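Local coordinates for probable receptor YhhM (PDB 3Q6C), which is of unknown function, though named a probable receptor, and is a small, mostly beta member of the DUF2500 family, at residues 5-16 against 32-42. Sequence-based numbering, arbitrary orientation.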
ATOM      1  N   ARG A   5       1.824   9.555  -7.170  1.00 20.35           N
ATOM      2  CA  ARG A   5       2.512   8.480  -7.875  1.00 20.60           C
ATOM      3  C   ARG A   5       3.574   7.896  -6.955  1.00 19.84           C
ATOM      4  O   ARG A   5       4.460   8.607  -6.489  1.00 21.13           O
ATOM      5  CB  ARG A   5       3.181   8.992  -9.155  1.00 21.19           C
ATOM      6  CG  ARG A   5       2.248   9.758 -10.080  1.00 27.89           C
ATOM      7  CD  ARG A   5       2.784   9.828 -11.507  1.00 29.91           C
ATOM      8  NE  ARG A   5       2.664   8.531 -12.174  1.00 34.64           N
ATOM      9  CZ  ARG A   5       3.627   7.616 -12.222  1.00 35.10           C
ATOM     10  NH1 ARG A   5       4.798   7.854 -11.648  1.00 32.92           N
ATOM     11  NH2 ARG A   5       3.410   6.453 -12.828  1.00 35.33           N
ATOM     12  N   VAL A   6       3.493   6.602  -6.685  1.00 18.22           N
ATOM     13  CA  VAL A   6       4.475   5.981  -5.807  1.00 17.47           C
ATOM     14  C   VAL A   6       4.821   4.597  -6.300  1.00 17.79           C
ATOM     15  O   VAL A   6       4.265   4.113  -7.292  1.00 15.48           O
ATOM     16  CB  VAL A   6       3.939   5.816  -4.368  1.00 15.92           C
ATOM     17  CG1 VAL A   6       3.388   7.136  -3.843  1.00 14.16           C
ATOM     18  CG2 VAL A   6       2.880   4.734  -4.348  1.00 16.92           C
ATOM     19  N   ILE A   7       5.753   3.968  -5.596  1.00 18.08           N
ATOM     20  CA  ILE A   7       6.142   2.611  -5.914  1.00 17.98           C
ATOM     21  C   ILE A   7       5.774   1.790  -4.685  1.00 17.00           C
ATOM     22  O   ILE A   7       5.766   2.304  -3.563  1.00 15.47           O
ATOM     23  CB  ILE A   7       7.655   2.494  -6.198  1.00 19.68           C
ATOM     24  CG1 ILE A   7       7.968   1.088  -6.702  1.00 22.10           C
ATOM     25  CG2 ILE A   7       8.459   2.770  -4.942  1.00 18.46           C
ATOM     26  CD1 ILE A   7       9.409   0.895  -7.147  1.00 23.76           C
ATOM     27  N   VAL A   8       5.435   0.526  -4.897  1.00 17.65           N
ATOM     28  CA  VAL A   8       5.078  -0.350  -3.788  1.00 18.62           C
ATOM     29  C   VAL A   8       6.344  -0.808  -3.062  1.00 19.43           C
ATOM     30  O   VAL A   8       6.935  -1.837  -3.398  1.00 18.32           O
ATOM     31  CB  VAL A   8       4.285  -1.568  -4.287  1.00 18.12           C
ATOM     32  CG1 VAL A   8       3.910  -2.462  -3.123  1.00 20.45           C
ATOM     33  CG2 VAL A   8       3.027  -1.095  -5.002  1.00 21.24           C
ATOM     34  N   SER A   9       6.746  -0.001  -2.078  1.00 20.86           N
ATOM     35  CA  SER A   9       7.926  -0.228  -1.250  1.00 22.60           C
ATOM     36  C   SER A   9       8.084  -1.651  -0.784  1.00 24.09           C
ATOM     37  O   SER A   9       9.017  -2.343  -1.187  1.00 27.16           O
ATOM     38  CB  SER A   9       7.882   0.657  -0.002  1.00 24.21           C
ATOM     39  OG  SER A   9       8.421   1.933  -0.239  1.00 27.90           O
ATOM     40  N   ASN A  10       7.186  -2.075   0.098  1.00 25.09           N
ATOM     41  CA  ASN A  10       7.244  -3.417   0.641  1.00 26.11           C
ATOM     42  C   ASN A  10       5.925  -3.837   1.248  1.00 25.26           C
ATOM     43  O   ASN A  10       5.031  -3.018   1.443  1.00 25.27           O
ATOM     44  CB  ASN A  10       8.333  -3.510   1.714  1.00 27.78           C
ATOM     45  CG  ASN A  10       7.915  -2.871   3.023  1.00 29.02           C
ATOM     46  OD1 ASN A  10       7.633  -1.676   3.072  1.00 31.05           O
ATOM     47  ND2 ASN A  10       7.865  -3.664   4.089  1.00 26.82           N
ATOM     48  N   LYS A  11       5.834  -5.128   1.555  1.00 24.56           N
ATOM     49  CA  LYS A  11       4.649  -5.729   2.148  1.00 23.67           C
ATOM     50  C   LYS A  11       5.042  -6.632   3.314  1.00 24.45           C
ATOM     51  O   LYS A  11       6.014  -7.389   3.243  1.00 25.13           O
ATOM     52  CB  LYS A  11       3.897  -6.551   1.097  1.00 21.97           C
ATOM     53  CG  LYS A  11       3.028  -5.721   0.155  1.00 20.64           C
ATOM     54  CD  LYS A  11       2.577  -6.531  -1.062  1.00 18.46           C
ATOM     55  CE  LYS A  11       1.775  -7.779  -0.682  1.00 16.74           C
ATOM     56  NZ  LYS A  11       1.588  -8.671  -1.871  1.00 14.12           N
ATOM     57  N   ARG A  12       4.284  -6.549   4.396  1.00 24.66           N
ATOM     58  CA  ARG A  12       4.569  -7.373   5.545  1.00 24.31           C
ATOM     59  C   ARG A  12       3.305  -8.041   6.022  1.00 23.23           C
ATOM     60  O   ARG A  12       2.245  -7.429   6.061  1.00 20.85           O
ATOM     61  CB  ARG A  12       5.168  -6.542   6.678  1.00 26.61           C
ATOM     62  CG  ARG A  12       5.667  -7.383   7.857  1.00 31.65           C
ATOM     63  CD  ARG A  12       6.197  -6.521   9.001  1.00 35.92           C
ATOM     64  NE  ARG A  12       5.152  -5.691   9.601  1.00 39.16           N
ATOM     65  CZ  ARG A  12       5.352  -4.837  10.601  1.00 40.17           C
ATOM     66  NH1 ARG A  12       6.565  -4.692  11.121  1.00 39.70           N
ATOM     67  NH2 ARG A  12       4.336  -4.125  11.084  1.00 38.86           N
ATOM     68  N   GLU A  13       3.430  -9.318   6.354  1.00 25.08           N
ATOM     69  CA  GLU A  13       2.328 -10.110   6.880  1.00 26.93           C
ATOM     70  C   GLU A  13       2.797 -10.409   8.297  1.00 27.55           C
ATOM     71  O   GLU A  13       3.915 -10.873   8.503  1.00 28.25           O
ATOM     72  CB  GLU A  13       2.170 -11.404   6.093  1.00 27.38           C
ATOM     73  CG  GLU A  13       0.763 -11.965   6.115  1.00 30.94           C
ATOM     74  CD  GLU A  13       0.643 -13.242   5.306  1.00 33.30           C
ATOM     75  OE1 GLU A  13       1.488 -13.454   4.408  1.00 34.01           O
ATOM     76  OE2 GLU A  13      -0.299 -14.026   5.560  1.00 33.92           O
ATOM     77  N   LYS A  14       1.947 -10.131   9.270  1.00 28.71           N
ATOM     78  CA  LYS A  14       2.309 -10.328  10.660  1.00 31.42           C
ATOM     79  C   LYS A  14       1.172 -10.957  11.446  1.00 32.72           C
ATOM     80  O   LYS A  14       0.001 -10.694  11.181  1.00 32.00           O
ATOM     81  CB  LYS A  14       2.680  -8.970  11.258  1.00 33.26           C
ATOM     82  CG  LYS A  14       2.943  -8.960  12.741  1.00 37.01           C
ATOM     83  CD  LYS A  14       3.499  -7.609  13.181  1.00 39.69           C
ATOM     84  CE  LYS A  14       2.513  -6.476  12.922  1.00 40.68           C
ATOM     85  NZ  LYS A  14       3.129  -5.149  13.214  1.00 40.36           N
ATOM     86  N   VAL A  15       1.524 -11.794  12.415  1.00 34.61           N
ATOM     87  CA  VAL A  15       0.517 -12.447  13.241  1.00 35.95           C
ATOM     88  C   VAL A  15       0.431 -11.770  14.599  1.00 36.47           C
ATOM     89  O   VAL A  15       1.452 -11.434  15.186  1.00 35.98           O
ATOM     90  CB  VAL A  15       0.856 -13.921  13.444  1.00 35.47           C
ATOM     91  CG1 VAL A  15       2.219 -14.043  14.091  1.00 35.81           C
ATOM     92  CG2 VAL A  15      -0.213 -14.581  14.285  1.00 34.22           C
ATOM     93  N   ILE A  16      -0.792 -11.564  15.082  1.00 38.88           N
ATOM     94  CA  ILE A  16      -1.025 -10.926  16.379  1.00 41.27           C
ATOM     95  C   ILE A  16      -2.085 -11.669  17.206  1.00 44.11           C
ATOM     96  O   ILE A  16      -2.528 -12.761  16.830  1.00 44.93           O
ATOM     97  CB  ILE A  16      -1.482  -9.468  16.206  1.00 40.19           C
ATOM     98  CG1 ILE A  16      -2.811  -9.423  15.449  1.00 39.80           C
ATOM     99  CG2 ILE A  16      -0.419  -8.675  15.466  1.00 38.05           C
ATOM    100  CD1 ILE A  16      -3.402  -8.034  15.344  1.00 38.68           C
ATOM    101  N   GLU A  32      -5.899 -11.949  14.151  1.00 50.63           N
ATOM    102  CA  GLU A  32      -4.719 -12.804  14.223  1.00 50.35           C
ATOM    103  C   GLU A  32      -3.720 -12.394  13.147  1.00 48.57           C
ATOM    104  O   GLU A  32      -2.526 -12.275  13.411  1.00 49.41           O
ATOM    105  CB  GLU A  32      -5.112 -14.268  14.023  1.00 52.92           C
ATOM    106  CG  GLU A  32      -4.443 -15.235  14.991  1.00 55.77           C
ATOM    107  CD  GLU A  32      -5.179 -15.327  16.313  1.00 57.94           C
ATOM    108  OE1 GLU A  32      -6.363 -15.728  16.293  1.00 59.60           O
ATOM    109  OE2 GLU A  32      -4.582 -15.002  17.366  1.00 58.51           O
HETATM  110  N   MSE A  33      -4.215 -12.178  11.934  1.00 45.59           N
HETATM  111  CA  MSE A  33      -3.359 -11.774  10.825  1.00 43.85           C
HETATM  112  C   MSE A  33      -3.468 -10.288  10.520  1.00 40.49           C
HETATM  113  O   MSE A  33      -4.565  -9.761  10.352  1.00 39.98           O
HETATM  114  CB  MSE A  33      -3.714 -12.572   9.568  1.00 47.14           C
HETATM  115  CG  MSE A  33      -3.407 -14.042   9.686  1.00 51.99           C
HETATM  116 SE   MSE A  33      -1.507 -14.351   9.870  1.00 58.65          SE
HETATM  117  CE  MSE A  33      -1.194 -15.170   8.143  1.00 55.96           C
ATOM    118  N   ARG A  34      -2.327  -9.614  10.454  1.00 36.78           N
ATOM    119  CA  ARG A  34      -2.303  -8.192  10.145  1.00 34.32           C
ATOM    120  C   ARG A  34      -1.523  -7.973   8.863  1.00 31.69           C
ATOM    121  O   ARG A  34      -0.461  -8.564   8.668  1.00 28.73           O
ATOM    122  CB  ARG A  34      -1.642  -7.400  11.264  1.00 36.93           C
ATOM    123  CG  ARG A  34      -1.763  -5.896  11.087  1.00 42.70           C
ATOM    124  CD  ARG A  34      -1.078  -5.160  12.221  1.00 47.26           C
ATOM    125  NE  ARG A  34      -1.494  -3.763  12.305  1.00 51.34           N
ATOM    126  CZ  ARG A  34      -2.746  -3.362  12.506  1.00 52.54           C
ATOM    127  NH1 ARG A  34      -3.721  -4.255  12.643  1.00 52.58           N
ATOM    128  NH2 ARG A  34      -3.019  -2.066  12.582  1.00 52.97           N
ATOM    129  N   TYR A  35      -2.047  -7.119   7.989  1.00 27.87           N
ATOM    130  CA  TYR A  35      -1.375  -6.846   6.730  1.00 25.55           C
ATOM    131  C   TYR A  35      -1.009  -5.374   6.580  1.00 25.47           C
ATOM    132  O   TYR A  35      -1.775  -4.490   6.960  1.00 26.30           O
ATOM    133  CB  TYR A  35      -2.250  -7.291   5.560  1.00 23.69           C
ATOM    134  CG  TYR A  35      -2.733  -8.724   5.652  1.00 21.12           C
ATOM    135  CD1 TYR A  35      -3.898  -9.049   6.349  1.00 19.97           C
ATOM    136  CD2 TYR A  35      -2.040  -9.751   5.023  1.00 19.02           C
ATOM    137  CE1 TYR A  35      -4.363 -10.367   6.409  1.00 18.06           C
ATOM    138  CE2 TYR A  35      -2.492 -11.068   5.080  1.00 16.31           C
ATOM    139  CZ  TYR A  35      -3.651 -11.368   5.770  1.00 17.35           C
ATOM    140  OH  TYR A  35      -4.100 -12.672   5.803  1.00 19.43           O
ATOM    141  N   GLU A  36       0.174  -5.122   6.027  1.00 24.82           N
ATOM    142  CA  GLU A  36       0.670  -3.767   5.827  1.00 23.45           C
ATOM    143  C   GLU A  36       1.427  -3.625   4.504  1.00 22.76           C
ATOM    144  O   GLU A  36       2.202  -4.502   4.112  1.00 22.64           O
ATOM    145  CB  GLU A  36       1.601  -3.378   6.975  1.00 23.20           C
ATOM    146  CG  GLU A  36       0.913  -3.115   8.306  1.00 26.22           C
ATOM    147  CD  GLU A  36       1.896  -2.975   9.474  1.00 28.00           C
ATOM    148  OE1 GLU A  36       2.957  -2.338   9.310  1.00 28.96           O
ATOM    149  OE2 GLU A  36       1.599  -3.500  10.564  1.00 30.41           O
ATOM    150  N   ALA A  37       1.195  -2.515   3.814  1.00 20.00           N
ATOM    151  CA  ALA A  37       1.877  -2.246   2.561  1.00 17.44           C
ATOM    152  C   ALA A  37       2.492  -0.864   2.654  1.00 17.29           C
ATOM    153  O   ALA A  37       1.877   0.069   3.173  1.00 18.04           O
ATOM    154  CB  ALA A  37       0.908  -2.300   1.416  1.00 17.45           C
ATOM    155  N   SER A  38       3.717  -0.730   2.169  1.00 16.93           N
ATOM    156  CA  SER A  38       4.374   0.565   2.202  1.00 17.13           C
ATOM    157  C   SER A  38       4.492   1.126   0.803  1.00 17.81           C
ATOM    158  O   SER A  38       4.805   0.406  -0.138  1.00 18.16           O
ATOM    159  CB  SER A  38       5.763   0.461   2.828  1.00 15.12           C
ATOM    160  OG  SER A  38       5.676   0.287   4.228  1.00 14.93           O
ATOM    161  N   PHE A  39       4.221   2.418   0.675  1.00 18.30           N
ATOM    162  CA  PHE A  39       4.318   3.095  -0.603  1.00 17.94           C
ATOM    163  C   PHE A  39       5.376   4.183  -0.497  1.00 21.22           C
ATOM    164  O   PHE A  39       5.469   4.892   0.518  1.00 22.05           O
ATOM    165  CB  PHE A  39       2.968   3.679  -0.966  1.00 15.07           C
ATOM    166  CG  PHE A  39       1.916   2.638  -1.163  1.00 15.84           C
ATOM    167  CD1 PHE A  39       1.761   2.016  -2.399  1.00 12.27           C
ATOM    168  CD2 PHE A  39       1.114   2.230  -0.095  1.00 14.65           C
ATOM    169  CE1 PHE A  39       0.820   0.997  -2.572  1.00 13.08           C
ATOM    170  CE2 PHE A  39       0.175   1.214  -0.255  1.00 14.95           C
ATOM    171  CZ  PHE A  39       0.025   0.593  -1.498  1.00 14.86           C
ATOM    172  N   ARG A  40       6.186   4.301  -1.541  1.00 22.12           N
ATOM    173  CA  ARG A  40       7.246   5.293  -1.548  1.00 25.21           C
ATOM    174  C   ARG A  40       7.198   6.153  -2.800  1.00 25.71           C
ATOM    175  O   ARG A  40       6.859   5.681  -3.883  1.00 25.14           O
ATOM    176  CB  ARG A  40       8.603   4.594  -1.449  1.00 28.18           C
ATOM    177  CG  ARG A  40       9.791   5.515  -1.552  1.00 32.21           C
ATOM    178  CD  ARG A  40      11.057   4.711  -1.618  1.00 34.73           C
ATOM    179  NE  ARG A  40      11.267   3.945  -0.399  1.00 37.11           N
ATOM    180  CZ  ARG A  40      11.968   2.820  -0.352  1.00 38.04           C
ATOM    181  NH1 ARG A  40      12.513   2.339  -1.464  1.00 38.26           N
ATOM    182  NH2 ARG A  40      12.135   2.187   0.802  1.00 37.92           N
ATOM    183  N   PRO A  41       7.536   7.439  -2.664  1.00 26.46           N
ATOM    184  CA  PRO A  41       7.520   8.340  -3.818  1.00 29.36           C
ATOM    185  C   PRO A  41       8.621   7.978  -4.814  1.00 32.41           C
ATOM    186  O   PRO A  41       9.737   7.639  -4.411  1.00 32.90           O
ATOM    187  CB  PRO A  41       7.748   9.719  -3.188  1.00 27.04           C
ATOM    188  CG  PRO A  41       7.247   9.546  -1.762  1.00 25.59           C
ATOM    189  CD  PRO A  41       7.773   8.180  -1.413  1.00 25.89           C
ATOM    190  N   GLU A  42       8.306   8.046  -6.108  1.00 34.92           N
ATOM    191  CA  GLU A  42       9.285   7.742  -7.146  1.00 36.84           C
ATOM    192  C   GLU A  42      10.448   8.734  -7.049  1.00 37.12           C
ATOM    193  O   GLU A  42      11.371   8.563  -6.248  1.00 36.37           O
ATOM    194  CB  GLU A  42       8.663   7.847  -8.549  1.00 38.61           C
ATOM    195  CG  GLU A  42       7.162   8.084  -8.606  1.00 41.55           C
ATOM    196  CD  GLU A  42       6.789   9.296  -9.468  1.00 44.00           C
ATOM    197  OE1 GLU A  42       6.809  10.449  -8.959  1.00 40.05           O
ATOM    198  OE2 GLU A  42       6.485   9.091 -10.663  1.00 44.14           O
TER
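Phe39 lies alongside Val8, and Val6 crosses it at a slant; each valine gives it one methyl: Val6 CG2 meets ring atom CD1 at 3.5 Å, and Val8 CG2 rests 3.9 Å from CE1. Branched valines suit this place, since short methyls fit beside a broad ring. Farther along the same face, small Ala37 sits beside the aliphatic stem of Lys11, and the Glu13 chain, with CG anti to the backbone N (chi1 -154°), lies alongside the Tyr35 ring, CG to CE2 3.5 Å. The strands form an antiparallel ladder, broken by a classic bulge where Ser9 and Asn10 both face Ser38; small Ser9 sets OG over one face of the Arg40 guanidinium, toward its rim, and Arg40 NH2 is salt-bridged to Glu47. The polar face carries a charge cluster: Glu36 OE2 is salt-bridged to Arg12 NH2 (2.9 Å, a weak bond at the guanidinium edge), weakly to Lys14 NZ (3.5 Å), and to Arg34 NE. Long flexible side chains suit this surface, where Glu36 probably offsets the crowded positive charge. Strands 2-15 and 33-41 lie inside the five-stranded sheet, between strands 65-71 and 48-52; Leu68 and Phe78 pack on Phe39, while Tyr57 of helix 54-59 makes a cation-pi contact with Lys11, whose NZ is hydrogen-bonded to Leu60 O, and meets the Tyr35 ring.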